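Local coordinates for protein flavodoxin (Fusobacterium nucleatum, PDB 6OHK) that binds flavin mononucleotide and probably carries electrons to partner redox enzymes, at residues G8-T13 with K35-K40; N51-T56 with G86-G91; A67-L72 with I104-D109; K44-F49 with I78-K83. The protein carries 1 engineered substitution. All coordinates share one frame; numbering follows the deposited sequence.

Contact 1: residues G8-T13 with K35-K40; sequences GIFYAT and KTFNVK. With FMN (flavin mononucleotide), chain B.
F37 lays its ring alongside that of F10 as an offset, nearly parallel pair; the planes are only 6° apart, with little overlap. F37 CD1 sits over one face of the F10 ring, toward its rim, 3.4 Å from F10 CZ, while V39 CG1 lies at the F10 edge. On the opposite side of the sheet Y11 packs against N38, whose CA stands over a face of the phenol 4.2 Å from its centroid. T36 CG2 meets the edge of that ring, 3.8 Å from Y11 CE1. Y11 CG lies between its backbone N and carbonyl carbon (chi1 75°), the crowded position, 4.1 Å from F37 O. A weak hydrogen bond runs from N38 ND2 to Y11 OH at 3.4 Å. N38 OD1 accepts from K40 N in an Asx turn and from a water, 2.8 Å away, that also takes T13 N-H. T13 OG1 donates to FMN O1P at 2.7 Å, so the loop after the strand reaches the FMN phosphate. Between the strands, I9 N to K35 O, F37 N to I9 O, Y11 N to F37 O and V39 N to Y11 O hold the parallel pairing. Helix 17-28, the connection of this beta-alpha-beta unit, covers Y11 and T36; W68 of helix 66-69 lies against F10 and V39, and strand 51-59 pairs with the other edge of 7-11.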
# COMPACT_ATOMS: atom_id res chain seq x y z
N GLY A 8 0.51 -11.58 1.92
CA GLY A 8 -0.33 -11.02 2.97
C GLY A 8 -0.80 -9.63 2.61
O GLY A 8 0.03 -8.75 2.37
N ILE A 9 -2.11 -9.43 2.55
CA ILE A 9 -2.72 -8.15 2.22
C ILE A 9 -3.32 -7.57 3.49
O ILE A 9 -4.17 -8.21 4.12
CB ILE A 9 -3.81 -8.33 1.16
CG1 ILE A 9 -3.26 -9.06 -0.06
CG2 ILE A 9 -4.41 -6.98 0.80
CD1 ILE A 9 -4.35 -9.44 -1.05
N PHE A 10 -2.87 -6.39 3.88
CA PHE A 10 -3.30 -5.75 5.12
C PHE A 10 -3.86 -4.38 4.78
O PHE A 10 -3.20 -3.62 4.08
CB PHE A 10 -2.11 -5.59 6.05
CG PHE A 10 -1.60 -6.91 6.58
CD1 PHE A 10 -0.76 -7.74 5.82
CD2 PHE A 10 -2.01 -7.37 7.82
CE1 PHE A 10 -0.38 -8.96 6.29
CE2 PHE A 10 -1.62 -8.61 8.30
CZ PHE A 10 -0.81 -9.39 7.53
N TYR A 11 -5.08 -4.09 5.24
CA TYR A 11 -5.73 -2.83 4.89
C TYR A 11 -6.45 -2.26 6.09
O TYR A 11 -6.70 -2.95 7.08
CB TYR A 11 -6.70 -3.01 3.70
CG TYR A 11 -7.96 -3.70 4.09
CD1 TYR A 11 -8.03 -5.08 4.18
CD2 TYR A 11 -9.11 -2.96 4.40
CE1 TYR A 11 -9.20 -5.71 4.58
CE2 TYR A 11 -10.28 -3.60 4.81
CZ TYR A 11 -10.30 -4.97 4.89
OH TYR A 11 -11.52 -5.56 5.32
N ALA A 12 -6.87 -1.00 5.95
CA ALA A 12 -7.81 -0.37 6.85
C ALA A 12 -8.77 0.44 6.01
O ALA A 12 -8.45 0.82 4.90
CB ALA A 12 -7.09 0.55 7.84
N THR A 13 -9.92 0.76 6.59
CA THR A 13 -10.92 1.57 5.88
C THR A 13 -11.77 2.33 6.88
O THR A 13 -12.06 1.80 7.96
CB THR A 13 -11.82 0.71 4.98
OG1 THR A 13 -12.65 1.54 4.17
CG2 THR A 13 -12.71 -0.22 5.78
N LYS A 35 -3.70 -13.96 1.69
CA LYS A 35 -4.53 -13.91 2.89
C LYS A 35 -4.71 -12.45 3.22
O LYS A 35 -3.73 -11.68 3.17
CB LYS A 35 -3.83 -14.59 4.06
CG LYS A 35 -3.76 -16.09 4.05
CD LYS A 35 -4.01 -16.57 5.52
CE LYS A 35 -5.45 -16.29 6.00
NZ LYS A 35 -5.61 -16.06 7.50
N THR A 36 -5.93 -12.04 3.56
CA THR A 36 -6.27 -10.64 3.74
C THR A 36 -6.68 -10.36 5.17
O THR A 36 -7.41 -11.17 5.78
CB THR A 36 -7.39 -10.26 2.78
OG1 THR A 36 -6.90 -10.53 1.45
CG2 THR A 36 -7.80 -8.81 2.90
N PHE A 37 -6.26 -9.22 5.69
CA PHE A 37 -6.45 -8.84 7.07
C PHE A 37 -6.80 -7.37 7.16
O PHE A 37 -6.23 -6.55 6.43
CB PHE A 37 -5.14 -9.01 7.86
CG PHE A 37 -4.57 -10.40 7.81
CD1 PHE A 37 -3.77 -10.78 6.76
CD2 PHE A 37 -4.82 -11.31 8.82
CE1 PHE A 37 -3.22 -12.06 6.68
CE2 PHE A 37 -4.26 -12.56 8.77
CZ PHE A 37 -3.44 -12.94 7.70
N ASN A 38 -7.75 -7.04 8.03
CA ASN A 38 -8.09 -5.67 8.37
C ASN A 38 -7.35 -5.31 9.64
O ASN A 38 -7.56 -5.95 10.67
CB ASN A 38 -9.60 -5.55 8.56
CG ASN A 38 -10.08 -4.13 8.77
OD1 ASN A 38 -9.43 -3.31 9.36
ND2 ASN A 38 -11.30 -3.87 8.30
N VAL A 39 -6.50 -4.30 9.58
CA VAL A 39 -5.63 -3.97 10.71
C VAL A 39 -6.37 -3.36 11.89
O VAL A 39 -5.76 -3.15 12.94
CB VAL A 39 -4.40 -3.15 10.29
CG1 VAL A 39 -3.58 -3.95 9.29
CG2 VAL A 39 -4.77 -1.79 9.76
N LYS A 40 -7.68 -3.14 11.78
CA LYS A 40 -8.44 -2.91 13.00
C LYS A 40 -8.31 -4.09 13.95
O LYS A 40 -8.57 -3.93 15.15
CB LYS A 40 -9.90 -2.62 12.72
CG LYS A 40 -10.73 -3.76 12.30
CD LYS A 40 -12.08 -3.16 11.87
CE LYS A 40 -13.11 -4.16 11.53
NZ LYS A 40 -14.46 -3.48 11.41
N1 FMN B . -6.92 12.10 0.96
C2 FMN B . -5.56 12.42 0.78
O2 FMN B . -4.98 12.12 -0.21
N3 FMN B . -4.91 13.17 1.82
C4 FMN B . -5.50 13.59 2.98
O4 FMN B . -4.84 14.20 3.79
C4A FMN B . -6.88 13.26 3.13
N5 FMN B . -7.54 13.67 4.28
C5A FMN B . -8.93 13.37 4.34
C6 FMN B . -9.68 13.88 5.42
C7 FMN B . -11.02 13.60 5.52
C7M FMN B . -11.69 14.15 6.79
C8 FMN B . -11.67 12.91 4.51
C8M FMN B . -13.14 12.59 4.68
C9 FMN B . -10.94 12.41 3.43
C9A FMN B . -9.59 12.67 3.34
N10 FMN B . -8.84 12.14 2.21
C10 FMN B . -7.52 12.51 2.12
C1' FMN B . -9.51 11.37 1.17
C2' FMN B . -9.72 9.89 1.61
O2' FMN B . -8.51 9.24 1.92
C3' FMN B . -10.37 9.12 0.44
O3' FMN B . -11.69 9.62 0.29
C4' FMN B . -10.41 7.60 0.57
O4' FMN B . -10.90 7.06 -0.66
C5' FMN B . -11.27 7.11 1.72
O5' FMN B . -11.08 5.71 1.85
P FMN B . -12.03 4.84 2.80
O1P FMN B . -11.50 3.43 2.63
O2P FMN B . -11.94 5.31 4.21
O3P FMN B . -13.46 4.99 2.27
O HOH W 1 -10.27 -0.63 9.09

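Contact 2: residues N51-T56 with G86-G91; sequences NLILVT and GLVGLG. With FMN (flavin mononucleotide), chain B.
Peptide groups are the flat groups joining L54 to G86 and V88, for residues 51-56 and 86-91 include no aromatic ring. L54 N donates to G86 O at 2.9 Å and V88 N to L54 O, T56 N to V88 O, and G86 N to L52 O continue the parallel pairing. The last bond, L90 N to T56 O at 3.0 Å, is less direct, its donor tilted 29° from the carbonyl plane. On one face of the sheet the V55 and V88 side chains run parallel, and both V55 methyls, CG1 and CG2, touch V88 CB, each at 4.0 Å. V55 CG1 also meets L90 CD1, and V88 CG2 touches I53 CG2 at 4.1 Å, making a continuous aliphatic patch. On the other face L87 CD2 rests against L54 CB at 4.0 Å. Beyond the strand, G91 carries no side chain and brings its CA within 3.1 Å of FMN O2, while L90 CD2 lies 3.8 Å from FMN O4', so the strand's end lines the flavin pocket. These are central strands of the flavodoxin sheet. Strand 7-11 pairs with the far edge of 51-59; helix 154-166 covers I53 and V88, helix 17-28 covers V55 and L90, and W68 of helix 66-69 packs on L54 and T56 on the other side.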
# COMPACT_ATOMS: atom_id res chain seq x y z
N ASN A 51 5.93 -11.81 1.36
CA ASN A 51 5.38 -10.94 0.34
C ASN A 51 4.19 -10.22 0.96
O ASN A 51 3.30 -10.88 1.49
CB ASN A 51 4.87 -11.77 -0.84
CG ASN A 51 5.98 -12.53 -1.54
OD1 ASN A 51 7.11 -12.05 -1.61
ND2 ASN A 51 5.65 -13.71 -2.07
N LEU A 52 4.18 -8.89 0.89
CA LEU A 52 3.17 -8.08 1.56
C LEU A 52 2.65 -6.99 0.64
O LEU A 52 3.39 -6.39 -0.12
CB LEU A 52 3.79 -7.40 2.76
CG LEU A 52 4.11 -8.30 3.95
CD1 LEU A 52 5.07 -7.60 4.90
CD2 LEU A 52 2.85 -8.69 4.70
N ILE A 53 1.35 -6.72 0.77
CA ILE A 53 0.71 -5.54 0.20
C ILE A 53 0.00 -4.82 1.34
O ILE A 53 -0.88 -5.40 1.99
CB ILE A 53 -0.28 -5.93 -0.89
CG1 ILE A 53 0.43 -6.64 -2.04
CG2 ILE A 53 -1.07 -4.69 -1.37
CD1 ILE A 53 -0.51 -7.22 -3.10
N LEU A 54 0.41 -3.59 1.63
CA LEU A 54 -0.14 -2.80 2.73
C LEU A 54 -0.90 -1.63 2.14
O LEU A 54 -0.36 -0.91 1.30
CB LEU A 54 0.98 -2.27 3.63
CG LEU A 54 2.05 -3.29 4.05
CD1 LEU A 54 3.03 -2.60 5.00
CD2 LEU A 54 1.49 -4.54 4.69
N VAL A 55 -2.16 -1.48 2.52
CA VAL A 55 -3.10 -0.56 1.88
C VAL A 55 -3.69 0.37 2.93
O VAL A 55 -4.18 -0.08 3.97
CB VAL A 55 -4.23 -1.35 1.21
CG1 VAL A 55 -5.13 -0.40 0.42
CG2 VAL A 55 -3.71 -2.49 0.35
N THR A 56 -3.68 1.66 2.66
CA THR A 56 -4.35 2.61 3.55
C THR A 56 -4.93 3.79 2.79
O THR A 56 -4.28 4.33 1.89
CB THR A 56 -3.41 3.12 4.66
OG1 THR A 56 -4.15 3.89 5.61
CG2 THR A 56 -2.24 3.95 4.10
N GLY A 86 4.75 -4.07 -1.20
CA GLY A 86 4.12 -3.03 -2.00
C GLY A 86 3.14 -2.23 -1.16
O GLY A 86 2.42 -2.81 -0.35
N LEU A 87 3.12 -0.92 -1.36
CA LEU A 87 2.26 0.01 -0.64
C LEU A 87 1.22 0.58 -1.57
O LEU A 87 1.55 0.97 -2.71
CB LEU A 87 3.12 1.14 -0.09
CG LEU A 87 4.27 0.72 0.78
CD1 LEU A 87 5.11 1.96 1.14
CD2 LEU A 87 3.82 -0.00 2.03
N VAL A 88 -0.02 0.63 -1.10
CA VAL A 88 -1.14 1.21 -1.84
C VAL A 88 -1.76 2.30 -0.99
O VAL A 88 -2.17 2.03 0.14
CB VAL A 88 -2.19 0.15 -2.20
CG1 VAL A 88 -3.32 0.80 -3.03
CG2 VAL A 88 -1.54 -1.00 -2.98
N GLY A 89 -1.88 3.50 -1.54
CA GLY A 89 -2.60 4.58 -0.90
C GLY A 89 -3.87 4.90 -1.65
O GLY A 89 -3.93 4.78 -2.87
N LEU A 90 -4.89 5.35 -0.91
CA LEU A 90 -6.08 6.00 -1.47
C LEU A 90 -6.14 7.40 -0.93
O LEU A 90 -5.84 7.64 0.25
CB LEU A 90 -7.34 5.31 -1.04
CG LEU A 90 -7.70 4.01 -1.75
CD1 LEU A 90 -6.93 2.85 -1.19
CD2 LEU A 90 -9.16 3.76 -1.56
N GLY A 91 -6.49 8.35 -1.80
CA GLY A 91 -6.62 9.73 -1.38
C GLY A 91 -7.39 10.55 -2.39
O GLY A 91 -8.04 10.01 -3.29
N1 FMN B . -6.92 12.10 0.96
C2 FMN B . -5.56 12.42 0.78
O2 FMN B . -4.98 12.12 -0.21
N3 FMN B . -4.91 13.17 1.82
C4 FMN B . -5.50 13.59 2.98
O4 FMN B . -4.84 14.20 3.79
C4A FMN B . -6.88 13.26 3.13
N5 FMN B . -7.54 13.67 4.28
C5A FMN B . -8.93 13.37 4.34
C6 FMN B . -9.68 13.88 5.42
C7 FMN B . -11.02 13.60 5.52
C7M FMN B . -11.69 14.15 6.79
C8 FMN B . -11.67 12.91 4.51
C8M FMN B . -13.14 12.59 4.68
C9 FMN B . -10.94 12.41 3.43
C9A FMN B . -9.59 12.67 3.34
N10 FMN B . -8.84 12.14 2.21
C10 FMN B . -7.52 12.51 2.12
C1' FMN B . -9.51 11.37 1.17
C2' FMN B . -9.72 9.89 1.61
O2' FMN B . -8.51 9.24 1.92
C3' FMN B . -10.37 9.12 0.44
O3' FMN B . -11.69 9.62 0.29
C4' FMN B . -10.41 7.60 0.57
O4' FMN B . -10.90 7.06 -0.66
C5' FMN B . -11.27 7.11 1.72
O5' FMN B . -11.08 5.71 1.85
P FMN B . -12.03 4.84 2.80
O1P FMN B . -11.50 3.43 2.63
O2P FMN B . -11.94 5.31 4.21
O3P FMN B . -13.46 4.99 2.27

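Contact 3: residues A67-L72 with I104-D109; sequences AWMNNL and IRYLYD
L107 CD1 stands over the face of the W68 six-membered ring, 4.3 Å from its centroid, and L107 CD2 lies over the same face, nearer the rim, 3.7 Å from W68 CE3. The two side chains cross at about a right angle, so the leucine fork is laid on the indole with both methyls. L107 CD1 is anti to CA (chi2 -178°), which carries this methyl outward from the helix. The indole's N-H points to strand 51-59, where W68 NE1 bonds to V55 O, which helps to hold the ring's rotation. M69 is bent at both outer torsions: chi2 -59° turns SD, and chi3 -68° turns CE, back over one face of Y106. M69 CE lies 3.9 Å from the Y106 ring centroid and M69 SD 4.3 Å from it, a Met-aromatic contact. The Y106 ring stands across the plane of its own CA, CB and CG, presenting that face to the methionine. In the flavodoxin fold, an alpha/beta/alpha arrangement, these helices pack on the same side of the central sheet, and the short helix 66-69 and the longer 103-113 are joined here by side chains alone. N71 ND2 reaches back to A67 O at 2.8 Å within its own segment. L72 fills the angle between the two clusters: its extended branch CD1, anti to CA, comes to 4.0 Å from Y106 CD2, oblique to that ring, and its CD2 to 4.1 Å from L107 CD2.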
# COMPACT_ATOMS: atom_id res chain seq x y z
N ALA A 67 -6.22 2.93 12.39
CA ALA A 67 -5.84 1.57 12.76
C ALA A 67 -4.40 1.27 12.39
O ALA A 67 -3.74 0.51 13.08
CB ALA A 67 -6.78 0.56 12.13
N TRP A 68 -3.88 1.86 11.31
CA TRP A 68 -2.45 1.79 11.05
C TRP A 68 -1.68 2.66 12.03
O TRP A 68 -0.69 2.19 12.62
CB TRP A 68 -2.14 2.23 9.61
CG TRP A 68 -2.39 1.23 8.55
CD1 TRP A 68 -3.34 1.29 7.57
CD2 TRP A 68 -1.67 0.02 8.35
NE1 TRP A 68 -3.22 0.18 6.75
CE2 TRP A 68 -2.21 -0.61 7.22
CE3 TRP A 68 -0.61 -0.59 9.02
CZ2 TRP A 68 -1.69 -1.79 6.72
CZ3 TRP A 68 -0.10 -1.76 8.54
CH2 TRP A 68 -0.66 -2.36 7.41
N MET A 69 -2.09 3.91 12.22
CA MET A 69 -1.32 4.82 13.07
C MET A 69 -1.19 4.26 14.48
O MET A 69 -0.12 4.36 15.09
CB MET A 69 -1.97 6.21 13.09
CG MET A 69 -2.08 6.88 11.73
SD MET A 69 -0.48 7.12 10.88
CE MET A 69 0.29 8.33 11.92
N ASN A 70 -2.24 3.65 14.99
CA ASN A 70 -2.20 3.12 16.35
C ASN A 70 -1.28 1.93 16.47
O ASN A 70 -0.88 1.56 17.59
CB ASN A 70 -3.60 2.72 16.78
CG ASN A 70 -4.50 3.89 17.05
OD1 ASN A 70 -4.04 5.00 17.23
ND2 ASN A 70 -5.80 3.64 17.01
N ASN A 71 -0.93 1.29 15.35
CA ASN A 71 -0.11 0.09 15.32
C ASN A 71 1.29 0.35 14.82
O ASN A 71 2.02 -0.61 14.57
CB ASN A 71 -0.80 -0.97 14.48
CG ASN A 71 -1.84 -1.69 15.25
OD1 ASN A 71 -1.49 -2.36 16.23
ND2 ASN A 71 -3.09 -1.59 14.86
N LEU A 72 1.71 1.60 14.66
CA LEU A 72 3.02 1.83 14.08
C LEU A 72 4.15 1.35 14.97
O LEU A 72 5.19 0.92 14.46
CB LEU A 72 3.25 3.30 13.75
CG LEU A 72 2.35 3.89 12.64
CD1 LEU A 72 2.80 5.31 12.40
CD2 LEU A 72 2.40 3.09 11.37
N ILE A 104 0.99 6.46 3.17
CA ILE A 104 1.95 5.41 2.87
C ILE A 104 3.36 5.77 3.27
O ILE A 104 4.19 4.86 3.42
CB ILE A 104 1.87 4.90 1.42
CG1 ILE A 104 2.24 5.97 0.38
CG2 ILE A 104 0.51 4.29 1.14
CD1 ILE A 104 2.33 5.41 -1.03
N ARG A 105 3.68 7.05 3.50
CA ARG A 105 5.00 7.41 4.00
C ARG A 105 5.28 6.77 5.36
O ARG A 105 6.39 6.31 5.62
CB ARG A 105 5.13 8.93 4.08
CG ARG A 105 6.40 9.42 4.79
CD ARG A 105 7.69 8.93 4.22
NE ARG A 105 7.93 9.44 2.88
CZ ARG A 105 9.06 9.25 2.20
NH1 ARG A 105 10.05 8.52 2.70
NH2 ARG A 105 9.20 9.79 1.00
N TYR A 106 4.29 6.75 6.23
CA TYR A 106 4.50 6.16 7.55
C TYR A 106 4.87 4.69 7.46
O TYR A 106 5.74 4.21 8.20
CB TYR A 106 3.26 6.34 8.43
CG TYR A 106 3.03 7.77 8.78
CD1 TYR A 106 2.25 8.59 7.98
CD2 TYR A 106 3.62 8.33 9.90
CE1 TYR A 106 2.09 9.92 8.26
CE2 TYR A 106 3.44 9.67 10.21
CZ TYR A 106 2.67 10.44 9.38
OH TYR A 106 2.49 11.79 9.69
N LEU A 107 4.24 3.96 6.54
CA LEU A 107 4.52 2.55 6.36
C LEU A 107 5.88 2.36 5.70
O LEU A 107 6.68 1.51 6.12
CB LEU A 107 3.39 1.91 5.55
CG LEU A 107 1.99 2.14 6.10
CD1 LEU A 107 0.98 1.42 5.22
CD2 LEU A 107 1.85 1.66 7.53
N TYR A 108 6.15 3.13 4.65
CA TYR A 108 7.42 3.04 3.93
C TYR A 108 8.60 3.18 4.88
O TYR A 108 9.55 2.39 4.84
CB TYR A 108 7.48 4.16 2.90
CG TYR A 108 8.76 4.20 2.08
CD1 TYR A 108 9.87 4.92 2.48
CD2 TYR A 108 8.85 3.49 0.90
CE1 TYR A 108 11.04 4.93 1.69
CE2 TYR A 108 9.98 3.50 0.13
CZ TYR A 108 11.07 4.22 0.52
OH TYR A 108 12.20 4.21 -0.30
N ASP A 109 8.57 4.21 5.71
CA ASP A 109 9.76 4.50 6.52
C ASP A 109 10.04 3.36 7.48
O ASP A 109 11.21 3.03 7.72
CB ASP A 109 9.56 5.79 7.28
CG ASP A 109 9.74 7.05 6.42
OD1 ASP A 109 10.20 6.97 5.28
OD2 ASP A 109 9.40 8.14 6.94

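Contact 4: residues K44-F49 with I78-K83; sequences KEIENF and IDFTGK
The 3-10 segment 44-48 and F49 just after it present the carbonyls of E47 and F49 to K83, which itself ends a type II turn begun at F80, with G82 at positive phi (82°). The K83 chain is extended through chi2 and chi3, then bent at its last torsion, where chi4 -58° swings NZ between the two oxygens. K83 NZ donates to F49 O at 2.8 Å and to E47 O at 3.0 Å, coming from above both carbonyl planes. The buried ammonium is thus gripped by two backbone acceptors close to the end of the 3-10 segment, which probably help to offset its charge. Beside this grip I46 makes the apolar part: its CB meets I78 CD1 at 3.9 Å, and its CG2 sits obliquely to the F80 ring, 3.8 Å from F80 CZ. At the solvent side a water donates to E47 OE1 at 2.8 Å and accepts from D79 N, bridging the two loops; D79 OD1 takes T81 N in an Asx turn. Lying away from the flavin site, the contact ties the loop between strands 34-38 and 51-59 to the loop that leads from helix 72-77 into strand 84-90. L52 of strand 51-59 packs against I46, F80 and K83, and L75 of helix 72-77 lies against I46 and F80.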
# COMPACT_ATOMS: atom_id res chain seq x y z
N LYS A 44 -0.18 -8.17 13.90
CA LYS A 44 0.87 -9.12 14.26
C LYS A 44 1.15 -10.11 13.13
O LYS A 44 2.30 -10.54 12.98
CB LYS A 44 0.57 -9.82 15.57
CG LYS A 44 -0.61 -10.71 15.53
CD LYS A 44 -0.83 -11.34 16.93
CE LYS A 44 -2.16 -12.09 17.03
NZ LYS A 44 -3.39 -11.22 16.91
N GLU A 45 0.16 -10.44 12.30
CA GLU A 45 0.36 -11.40 11.23
C GLU A 45 1.28 -10.90 10.13
O GLU A 45 1.68 -11.72 9.29
CB GLU A 45 -0.96 -11.88 10.64
CG GLU A 45 -1.84 -12.62 11.63
CD GLU A 45 -2.71 -11.72 12.49
OE1 GLU A 45 -2.64 -10.46 12.43
OE2 GLU A 45 -3.51 -12.32 13.27
N ILE A 46 1.61 -9.62 10.08
CA ILE A 46 2.56 -9.16 9.08
C ILE A 46 3.86 -9.95 9.18
O ILE A 46 4.54 -10.18 8.17
CB ILE A 46 2.76 -7.64 9.22
CG1 ILE A 46 1.49 -6.93 8.75
CG2 ILE A 46 4.01 -7.14 8.48
CD1 ILE A 46 1.42 -5.41 8.87
N GLU A 47 4.24 -10.38 10.39
CA GLU A 47 5.46 -11.16 10.59
C GLU A 47 5.45 -12.45 9.78
O GLU A 47 6.53 -12.99 9.46
CB GLU A 47 5.60 -11.50 12.07
CG GLU A 47 6.99 -11.57 12.65
CD GLU A 47 6.94 -11.40 14.17
OE1 GLU A 47 7.48 -10.39 14.69
OE2 GLU A 47 6.31 -12.26 14.82
N ASN A 48 4.28 -12.99 9.47
CA ASN A 48 4.12 -14.33 8.91
C ASN A 48 4.30 -14.41 7.40
O ASN A 48 4.25 -15.53 6.86
CB ASN A 48 2.73 -14.85 9.24
CG ASN A 48 2.50 -14.98 10.73
OD1 ASN A 48 3.45 -15.09 11.50
ND2 ASN A 48 1.23 -15.00 11.13
N PHE A 49 4.50 -13.30 6.70
CA PHE A 49 4.56 -13.29 5.25
C PHE A 49 5.86 -12.68 4.79
O PHE A 49 6.38 -11.73 5.38
CB PHE A 49 3.40 -12.46 4.69
CG PHE A 49 2.07 -13.00 5.07
CD1 PHE A 49 1.48 -13.97 4.31
CD2 PHE A 49 1.44 -12.61 6.24
CE1 PHE A 49 0.29 -14.54 4.68
CE2 PHE A 49 0.27 -13.16 6.62
CZ PHE A 49 -0.32 -14.12 5.86
N ILE A 78 8.61 -5.47 14.14
CA ILE A 78 8.78 -6.58 13.21
C ILE A 78 10.09 -6.41 12.45
O ILE A 78 10.45 -5.31 12.03
CB ILE A 78 7.58 -6.60 12.25
CG1 ILE A 78 6.30 -6.87 13.04
CG2 ILE A 78 7.78 -7.64 11.12
CD1 ILE A 78 5.03 -6.79 12.22
N ASP A 79 10.78 -7.53 12.24
CA ASP A 79 11.97 -7.55 11.41
C ASP A 79 11.51 -7.76 9.97
O ASP A 79 10.97 -8.81 9.64
CB ASP A 79 12.89 -8.69 11.84
CG ASP A 79 14.21 -8.66 11.14
OD1 ASP A 79 14.43 -7.80 10.28
OD2 ASP A 79 15.06 -9.53 11.46
N PHE A 80 11.70 -6.75 9.12
CA PHE A 80 11.29 -6.83 7.72
C PHE A 80 12.40 -7.35 6.80
O PHE A 80 12.20 -7.40 5.58
CB PHE A 80 10.78 -5.47 7.22
CG PHE A 80 9.38 -5.14 7.65
CD1 PHE A 80 9.13 -4.63 8.91
CD2 PHE A 80 8.31 -5.34 6.78
CE1 PHE A 80 7.82 -4.31 9.30
CE2 PHE A 80 7.02 -5.05 7.19
CZ PHE A 80 6.78 -4.53 8.43
N THR A 81 13.53 -7.79 7.36
CA THR A 81 14.60 -8.37 6.54
C THR A 81 14.05 -9.48 5.68
O THR A 81 13.34 -10.35 6.17
CB THR A 81 15.71 -8.90 7.44
OG1 THR A 81 16.21 -7.82 8.23
CG2 THR A 81 16.85 -9.48 6.60
N GLY A 82 14.35 -9.45 4.40
CA GLY A 82 13.90 -10.48 3.49
C GLY A 82 12.48 -10.32 2.99
O GLY A 82 12.08 -11.06 2.08
N LYS A 83 11.72 -9.37 3.52
CA LYS A 83 10.36 -9.13 3.06
C LYS A 83 10.34 -8.17 1.90
O LYS A 83 11.18 -7.28 1.78
CB LYS A 83 9.48 -8.64 4.20
CG LYS A 83 9.43 -9.58 5.40
CD LYS A 83 8.29 -9.14 6.32
CE LYS A 83 8.28 -9.89 7.66
NZ LYS A 83 8.17 -11.37 7.48
O HOH W 2 9.93 -10.07 13.43

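In the fold
Contacts 1 and 2 belong to one sheet, centres about 10 Å apart, and meet where strands 7-11 and 51-59 pair, F10 O and V55 N probably hydrogen-bonding. Contact 1 closes before the others open; contacts 2, 3 and 4 cross one another along the chain, their segments alternating. Contact 3, centred about 11 Å from contact 2, lays helices on the sheet, and contact 4, which joins two loops, lies about 15 Å from contact 2; contacts 3 and 4, about 14 Å apart, touch through W68 and I46. Contacts 1 and 2 both reach the cofactor, contact 1 at the phosphate and contact 2 at the flavin, so both supply residues to the FMN pocket while contact 4 stays remote from it.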